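Local coordinates for uncharacterized protein (Legionella longbeachae NSW150, PDB 4JZA), which probably hydrolyses the 3-phosphate of phosphatidylinositol 3-phosphate, acting as a phosphoinositide phosphatase that may act on host lipids during infection, at residues K100-F105 / K657-G662; D409-L414 / L540-H545. All coordinates share one frame; numbering follows the deposited sequence.

Contact 1: K100-F105 / K657-G662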
ATOM      1  N   LYS A 100       4.217  17.498 -10.568  1.00 45.17           N
ATOM      2  CA  LYS A 100       5.381  17.140 -11.338  1.00 47.89           C
ATOM      3  C   LYS A 100       6.556  17.044 -10.404  1.00 43.96           C
ATOM      4  O   LYS A 100       7.230  16.024 -10.391  1.00 45.24           O
ATOM      5  CB  LYS A 100       5.636  18.099 -12.495  1.00 57.14           C
ATOM      6  CG  LYS A 100       6.627  17.530 -13.499  1.00 68.99           C
ATOM      7  CD  LYS A 100       6.662  18.293 -14.813  1.00 82.25           C
ATOM      8  CE  LYS A 100       7.489  17.539 -15.860  1.00 95.31           C
ATOM      9  NZ  LYS A 100       7.276  18.073 -17.244  1.00 95.22           N
ATOM     10  N   GLU A 101       6.777  18.048  -9.576  1.00 42.83           N
ATOM     11  CA  GLU A 101       7.761  17.931  -8.500  1.00 46.79           C
ATOM     12  C   GLU A 101       7.608  16.636  -7.653  1.00 46.84           C
ATOM     13  O   GLU A 101       8.575  15.947  -7.351  1.00 49.27           O
ATOM     14  CB  GLU A 101       7.689  19.158  -7.585  1.00 50.34           C
ATOM     15  CG  GLU A 101       8.269  20.422  -8.209  1.00 54.75           C
ATOM     16  CD  GLU A 101       9.646  20.153  -8.807  1.00 63.29           C
ATOM     17  OE1 GLU A 101      10.526  19.575  -8.101  1.00 61.19           O
ATOM     18  OE2 GLU A 101       9.810  20.482 -10.005  1.00 64.00           O
ATOM     19  N   LEU A 102       6.391  16.290  -7.274  1.00 46.26           N
ATOM     20  CA  LEU A 102       6.199  15.031  -6.595  1.00 42.27           C
ATOM     21  C   LEU A 102       6.652  13.887  -7.436  1.00 39.64           C
ATOM     22  O   LEU A 102       7.269  12.984  -6.901  1.00 38.44           O
ATOM     23  CB  LEU A 102       4.742  14.806  -6.194  1.00 42.06           C
ATOM     24  CG  LEU A 102       4.341  13.409  -5.647  1.00 41.54           C
ATOM     25  CD1 LEU A 102       5.148  13.054  -4.408  1.00 44.64           C
ATOM     26  CD2 LEU A 102       2.872  13.362  -5.301  1.00 38.37           C
ATOM     27  N   GLU A 103       6.299  13.859  -8.725  1.00 40.88           N
ATOM     28  CA  GLU A 103       6.694  12.711  -9.579  1.00 39.45           C
ATOM     29  C   GLU A 103       8.232  12.632  -9.624  1.00 39.42           C
ATOM     30  O   GLU A 103       8.822  11.549  -9.541  1.00 34.80           O
ATOM     31  CB  GLU A 103       6.126  12.828 -10.978  1.00 41.69           C
ATOM     32  CG  GLU A 103       4.624  12.573 -11.147  1.00 45.59           C
ATOM     33  CD  GLU A 103       4.032  13.026 -12.521  1.00 47.27           C
ATOM     34  OE1 GLU A 103       4.791  13.181 -13.477  1.00 49.76           O
ATOM     35  OE2 GLU A 103       2.805  13.215 -12.687  1.00 49.94           O
ATOM     36  N   ARG A 104       8.881  13.795  -9.690  1.00 40.03           N
ATOM     37  CA  ARG A 104      10.322  13.840  -9.792  1.00 43.20           C
ATOM     38  C   ARG A 104      10.995  13.325  -8.537  1.00 41.79           C
ATOM     39  O   ARG A 104      11.957  12.601  -8.627  1.00 42.13           O
ATOM     40  CB  ARG A 104      10.804  15.273 -10.005  1.00 53.30           C
ATOM     41  CG  ARG A 104      10.745  15.793 -11.440  1.00 64.09           C
ATOM     42  CD  ARG A 104      11.510  17.116 -11.593  1.00 71.39           C
ATOM     43  NE  ARG A 104      11.401  17.638 -12.969  1.00 77.50           N
ATOM     44  CZ  ARG A 104      10.681  18.698 -13.345  1.00 76.37           C
ATOM     45  NH1 ARG A 104       9.980  19.399 -12.453  1.00 79.00           N
ATOM     46  NH2 ARG A 104      10.671  19.063 -14.625  1.00 70.43           N
ATOM     47  N   PHE A 105      10.512  13.759  -7.379  1.00 39.59           N
ATOM     48  CA  PHE A 105      11.081  13.383  -6.088  1.00 40.60           C
ATOM     49  C   PHE A 105      10.891  11.887  -5.851  1.00 39.91           C
ATOM     50  O   PHE A 105      11.805  11.179  -5.393  1.00 38.06           O
ATOM     51  CB  PHE A 105      10.463  14.230  -4.961  1.00 39.24           C
ATOM     52  CG  PHE A 105      10.742  13.705  -3.586  1.00 40.79           C
ATOM     53  CD1 PHE A 105      11.882  14.082  -2.908  1.00 42.46           C
ATOM     54  CD2 PHE A 105       9.854  12.812  -2.966  1.00 41.36           C
ATOM     55  CE1 PHE A 105      12.143  13.578  -1.644  1.00 42.29           C
ATOM     56  CE2 PHE A 105      10.111  12.286  -1.712  1.00 40.31           C
ATOM     57  CZ  PHE A 105      11.268  12.661  -1.055  1.00 42.36           C
ATOM     58  N   LYS A 657       2.936   3.567  -7.096  1.00 40.43           N
ATOM     59  CA  LYS A 657       2.916   3.261  -8.519  1.00 41.24           C
ATOM     60  C   LYS A 657       1.986   4.183  -9.264  1.00 42.66           C
ATOM     61  O   LYS A 657       2.214   4.432 -10.415  1.00 45.64           O
ATOM     62  CB  LYS A 657       2.543   1.824  -8.822  1.00 38.80           C
ATOM     63  CG  LYS A 657       1.152   1.407  -8.445  1.00 41.56           C
ATOM     64  CD  LYS A 657       1.041  -0.104  -8.698  1.00 44.01           C
ATOM     65  CE  LYS A 657      -0.347  -0.592  -9.116  1.00 47.24           C
ATOM     66  NZ  LYS A 657      -1.273  -0.822  -7.978  1.00 50.66           N
ATOM     67  N   ASN A 658       0.960   4.714  -8.618  1.00 43.19           N
ATOM     68  CA  ASN A 658       0.041   5.580  -9.325  1.00 42.80           C
ATOM     69  C   ASN A 658       0.408   7.035  -9.274  1.00 47.03           C
ATOM     70  O   ASN A 658      -0.315   7.870  -9.809  1.00 47.96           O
ATOM     71  CB  ASN A 658      -1.384   5.405  -8.869  1.00 38.90           C
ATOM     72  CG  ASN A 658      -1.903   4.023  -9.127  1.00 38.89           C
ATOM     73  OD1 ASN A 658      -1.463   3.287  -9.995  1.00 39.23           O
ATOM     74  ND2 ASN A 658      -2.834   3.665  -8.355  1.00 41.98           N
ATOM     75  N   ILE A 659       1.523   7.356  -8.651  1.00 48.73           N
ATOM     76  CA  ILE A 659       2.019   8.699  -8.750  1.00 50.53           C
ATOM     77  C   ILE A 659       2.383   8.917 -10.233  1.00 56.37           C
ATOM     78  O   ILE A 659       2.224  10.021 -10.757  1.00 55.79           O
ATOM     79  CB  ILE A 659       3.157   8.891  -7.722  1.00 50.04           C
ATOM     80  CG1 ILE A 659       2.536   8.775  -6.325  1.00 51.04           C
ATOM     81  CG2 ILE A 659       3.898  10.215  -7.893  1.00 47.59           C
ATOM     82  CD1 ILE A 659       3.324   9.440  -5.212  1.00 49.71           C
ATOM     83  N   PHE A 660       2.800   7.847 -10.920  1.00 66.00           N
ATOM     84  CA  PHE A 660       3.177   7.901 -12.373  1.00 74.83           C
ATOM     85  C   PHE A 660       2.044   7.590 -13.371  1.00 74.47           C
ATOM     86  O   PHE A 660       2.292   7.316 -14.544  1.00 80.28           O
ATOM     87  CB  PHE A 660       4.434   7.041 -12.606  1.00 71.20           C
ATOM     88  CG  PHE A 660       5.483   7.368 -11.627  1.00 73.77           C
ATOM     89  CD1 PHE A 660       6.252   8.532 -11.800  1.00 78.93           C
ATOM     90  CD2 PHE A 660       5.594   6.642 -10.462  1.00 67.02           C
ATOM     91  CE1 PHE A 660       7.178   8.914 -10.865  1.00 68.99           C
ATOM     92  CE2 PHE A 660       6.511   7.015  -9.522  1.00 72.24           C
ATOM     93  CZ  PHE A 660       7.308   8.147  -9.720  1.00 73.64           C
ATOM     94  N   ILE A 661       0.811   7.701 -12.892  1.00 78.15           N
ATOM     95  CA  ILE A 661      -0.398   7.556 -13.703  1.00 80.94           C
ATOM     96  C   ILE A 661      -0.886   8.913 -14.335  1.00 88.64           C
ATOM     97  O   ILE A 661      -1.631   8.894 -15.297  1.00 90.59           O
ATOM     98  CB  ILE A 661      -1.494   6.915 -12.816  1.00 78.13           C
ATOM     99  CG1 ILE A 661      -2.210   5.726 -13.475  1.00 75.12           C
ATOM    100  CG2 ILE A 661      -2.433   7.988 -12.310  1.00 82.48           C
ATOM    101  CD1 ILE A 661      -3.297   5.101 -12.589  1.00 72.37           C
ATOM    102  N   GLY A 662      -0.460  10.079 -13.830  1.00 98.62           N
ATOM    103  CA  GLY A 662      -0.920  11.401 -14.377  1.00 91.03           C
ATOM    104  C   GLY A 662       0.013  12.018 -15.414  1.00 90.66           C
ATOM    105  O   GLY A 662       0.791  12.939 -15.115  1.00 79.68           O
TER
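Side chains packing on each other and on main-chain carbonyls, with no backbone pairing, join helix 95-116 to the loop that leads from helix 643-652 toward helix 676-702, two parts of the chain more than 550 residues apart. Its apolar centre is a crossing of L102 and I659 at about a right angle. L102 swings CG anti to its backbone N (chi1 171°), and this branch point meets I659 CG2 at 3.9 Å. I659 CD1 reaches the isobutyl end as well, 3.9 Å from L102 CD2. E103 runs past I659 in the opposite direction: chi1 -73° sets E103 CG anti to the carbonyl carbon, where it passes 3.5 Å from I659 O, and the extended chain then carries the carboxylate on toward G662. F660 presents an edge to the helix, with F660 CE1 3.4 Å from E103 O and that oxygen near the ring plane; I659 CB lies over one face of the same ring, toward its rim. The carboxylate of E103 finds its polar partners elsewhere: OE2 is hydrogen-bonded to H99 ND1, one turn back on the helix, and OE1 to Y670 OH. F45 and R48 of helix 41-62 also touch L102. The whole is plain helix-to-loop packing, an apolar patch bordered by a glutamate that is held by its own helix and by Y670.

Contact 2: D409-L414 / L540-H545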
ATOM      1  N   ASP A 409     -28.123 -10.404  19.074  1.00 73.33           N
ATOM      2  CA  ASP A 409     -29.592 -10.431  19.011  1.00 74.45           C
ATOM      3  C   ASP A 409     -30.179  -9.241  18.225  1.00 74.67           C
ATOM      4  O   ASP A 409     -31.339  -9.280  17.816  1.00 69.68           O
ATOM      5  CB  ASP A 409     -30.146 -10.371  20.441  1.00 76.71           C
ATOM      6  CG  ASP A 409     -29.249  -9.536  21.385  1.00 80.15           C
ATOM      7  OD1 ASP A 409     -28.049  -9.909  21.555  1.00 86.18           O
ATOM      8  OD2 ASP A 409     -29.708  -8.500  21.917  1.00 70.19           O
ATOM      9  N   GLN A 410     -29.381  -8.180  18.043  1.00 73.50           N
ATOM     10  CA  GLN A 410     -29.830  -6.966  17.381  1.00 68.86           C
ATOM     11  C   GLN A 410     -29.447  -6.950  15.944  1.00 60.24           C
ATOM     12  O   GLN A 410     -28.518  -7.612  15.554  1.00 66.84           O
ATOM     13  CB  GLN A 410     -29.334  -5.727  18.132  1.00 76.25           C
ATOM     14  CG  GLN A 410     -30.303  -5.395  19.278  1.00 83.80           C
ATOM     15  CD  GLN A 410     -29.712  -4.576  20.425  1.00 90.21           C
ATOM     16  OE1 GLN A 410     -29.198  -5.127  21.417  1.00 82.83           O
ATOM     17  NE2 GLN A 410     -29.846  -3.249  20.324  1.00 93.78           N
ATOM     18  N   LEU A 411     -30.215  -6.233  15.145  1.00 58.41           N
ATOM     19  CA  LEU A 411     -29.998  -6.185  13.709  1.00 60.32           C
ATOM     20  C   LEU A 411     -28.664  -5.580  13.358  1.00 58.94           C
ATOM     21  O   LEU A 411     -28.152  -4.681  14.065  1.00 57.37           O
ATOM     22  CB  LEU A 411     -31.037  -5.319  13.042  1.00 62.19           C
ATOM     23  CG  LEU A 411     -32.241  -5.990  12.441  1.00 64.10           C
ATOM     24  CD1 LEU A 411     -32.835  -4.945  11.499  1.00 65.89           C
ATOM     25  CD2 LEU A 411     -31.866  -7.275  11.708  1.00 69.90           C
ATOM     26  N   ALA A 412     -28.119  -6.050  12.245  1.00 54.06           N
ATOM     27  CA  ALA A 412     -26.778  -5.647  11.851  1.00 51.09           C
ATOM     28  C   ALA A 412     -26.687  -5.675  10.371  1.00 51.20           C
ATOM     29  O   ALA A 412     -27.023  -6.687   9.747  1.00 55.02           O
ATOM     30  CB  ALA A 412     -25.768  -6.600  12.420  1.00 48.16           C
ATOM     31  N   ILE A 413     -26.178  -4.592   9.797  1.00 50.83           N
ATOM     32  CA  ILE A 413     -26.016  -4.541   8.349  1.00 48.33           C
ATOM     33  C   ILE A 413     -24.559  -4.566   7.958  1.00 47.28           C
ATOM     34  O   ILE A 413     -23.705  -4.003   8.655  1.00 46.75           O
ATOM     35  CB  ILE A 413     -26.710  -3.320   7.760  1.00 50.45           C
ATOM     36  CG1 ILE A 413     -26.753  -3.443   6.238  1.00 52.65           C
ATOM     37  CG2 ILE A 413     -26.050  -2.020   8.208  1.00 51.31           C
ATOM     38  CD1 ILE A 413     -27.818  -2.567   5.633  1.00 53.75           C
ATOM     39  N   LEU A 414     -24.275  -5.284   6.873  1.00 48.54           N
ATOM     40  CA  LEU A 414     -22.974  -5.218   6.169  1.00 46.49           C
ATOM     41  C   LEU A 414     -23.203  -4.617   4.796  1.00 45.22           C
ATOM     42  O   LEU A 414     -23.535  -5.308   3.830  1.00 42.16           O
ATOM     43  CB  LEU A 414     -22.367  -6.608   6.019  1.00 50.40           C
ATOM     44  CG  LEU A 414     -20.872  -6.772   5.757  1.00 51.91           C
ATOM     45  CD1 LEU A 414     -20.469  -8.243   5.682  1.00 53.17           C
ATOM     46  CD2 LEU A 414     -20.488  -6.043   4.495  1.00 51.72           C
ATOM     47  N   LEU A 540     -30.368   2.551  11.605  1.00 48.55           N
ATOM     48  CA  LEU A 540     -30.176   3.467  12.694  1.00 50.25           C
ATOM     49  C   LEU A 540     -31.443   3.733  13.465  1.00 52.74           C
ATOM     50  O   LEU A 540     -31.391   3.706  14.678  1.00 54.50           O
ATOM     51  CB  LEU A 540     -29.544   4.781  12.252  1.00 49.70           C
ATOM     52  CG  LEU A 540     -28.096   4.553  11.848  1.00 48.67           C
ATOM     53  CD1 LEU A 540     -27.676   5.710  10.980  1.00 47.01           C
ATOM     54  CD2 LEU A 540     -27.177   4.402  13.053  1.00 48.18           C
ATOM     55  N   THR A 541     -32.573   3.998  12.818  1.00 55.52           N
ATOM     56  CA  THR A 541     -33.734   4.341  13.620  1.00 57.77           C
ATOM     57  C   THR A 541     -34.199   3.061  14.374  1.00 59.35           C
ATOM     58  O   THR A 541     -34.586   3.147  15.538  1.00 53.14           O
ATOM     59  CB  THR A 541     -34.860   5.111  12.861  1.00 62.01           C
ATOM     60  OG1 THR A 541     -35.809   4.221  12.287  1.00 68.56           O
ATOM     61  CG2 THR A 541     -34.310   6.008  11.794  1.00 62.21           C
ATOM     62  N   ILE A 542     -34.060   1.878  13.763  1.00 55.49           N
ATOM     63  CA  ILE A 542     -34.344   0.645  14.475  1.00 52.49           C
ATOM     64  C   ILE A 542     -33.402   0.496  15.656  1.00 55.56           C
ATOM     65  O   ILE A 542     -33.758  -0.117  16.628  1.00 59.46           O
ATOM     66  CB  ILE A 542     -34.248  -0.588  13.568  1.00 51.20           C
ATOM     67  CG1 ILE A 542     -35.484  -0.658  12.690  1.00 52.35           C
ATOM     68  CG2 ILE A 542     -34.174  -1.880  14.352  1.00 50.13           C
ATOM     69  CD1 ILE A 542     -35.418  -1.659  11.559  1.00 52.41           C
ATOM     70  N   GLY A 543     -32.201   1.052  15.604  1.00 58.00           N
ATOM     71  CA  GLY A 543     -31.208   0.800  16.673  1.00 55.10           C
ATOM     72  C   GLY A 543     -30.256  -0.357  16.412  1.00 52.34           C
ATOM     73  O   GLY A 543     -29.584  -0.831  17.310  1.00 47.44           O
ATOM     74  N   GLY A 544     -30.172  -0.804  15.169  1.00 56.95           N
ATOM     75  CA  GLY A 544     -29.232  -1.880  14.821  1.00 57.92           C
ATOM     76  C   GLY A 544     -27.804  -1.345  14.658  1.00 55.85           C
ATOM     77  O   GLY A 544     -27.522  -0.137  14.861  1.00 50.82           O
ATOM     78  N   HIS A 545     -26.910  -2.258  14.299  1.00 50.30           N
ATOM     79  CA  HIS A 545     -25.505  -1.948  14.118  1.00 49.12           C
ATOM     80  C   HIS A 545     -25.229  -1.545  12.668  1.00 45.83           C
ATOM     81  O   HIS A 545     -25.489  -2.312  11.740  1.00 44.46           O
ATOM     82  CB  HIS A 545     -24.678  -3.174  14.465  1.00 50.93           C
ATOM     83  CG  HIS A 545     -23.203  -2.975  14.309  1.00 53.44           C
ATOM     84  ND1 HIS A 545     -22.493  -2.013  14.963  1.00 49.39           N
ATOM     85  CD2 HIS A 545     -22.303  -3.631  13.572  1.00 49.10           C
ATOM     86  CE1 HIS A 545     -21.216  -2.088  14.637  1.00 46.45           C
ATOM     87  NE2 HIS A 545     -21.071  -3.082  13.815  1.00 47.22           N
TER
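Parallel beta pairing between strands 412-416 and 545-549 begins here, just after a Schellman motif has ended helix 524-542. In that motif G543 N bonds to L540 O, G544 N bonds to I539 O, and G543 takes a positive phi of 93°, a conformation in which a CB would crowd the carbonyl oxygen before it and which glycine accommodates. The chain then extends through G544 into H545, which bridges to A412. Two backbone bonds from H545 straddle A412: H545 N donates to L411 O at 2.7 Å, in the plane of that carbonyl, and I413 N donates to H545 O at 3.1 Å. The second is nearly straight, 172° at the hydrogen, and arrives almost along the C=O axis. A412 CA lies 3.6 Å from H545 O, a CA-H...O contact beside the same acceptor. G544, without a side chain, lets L411 O lie close to its CA. A412 and H545 share one face of the sheet, their CB atoms 4.1 Å apart. The imidazole of H545 has its NE2 hydrogen-bonded to V402 O, and its ring meets that of Y373. L411 CD1 and I542 CD1 touch at 4.2 Å as the two side chains cross obliquely, beside Y494. Strand 412-416 lies between 545-549 and 462-465, bonding to L462 and N464 on its other edge, while I539 of helix 524-542 packs against L411 and I413.

The two contacts lie far apart, their centres about 43 Å from each other and their nearest atoms about 23 Å apart, and they have no helix or strand in common. Along the chain, contact 2 is nested inside the long loop closed by contact 1. Both are partly buried, but the centre of contact 1 sits about 16 Å from the centre of the chain and that of contact 2 about 32 Å, at an end of strands in the large mixed sheet. Their chemistry follows the elements joined: helix against loop relies on side-chain packing, whereas main-chain hydrogen bonds dominate where the strands pair, and the apolar touch comes from the helix end beside them.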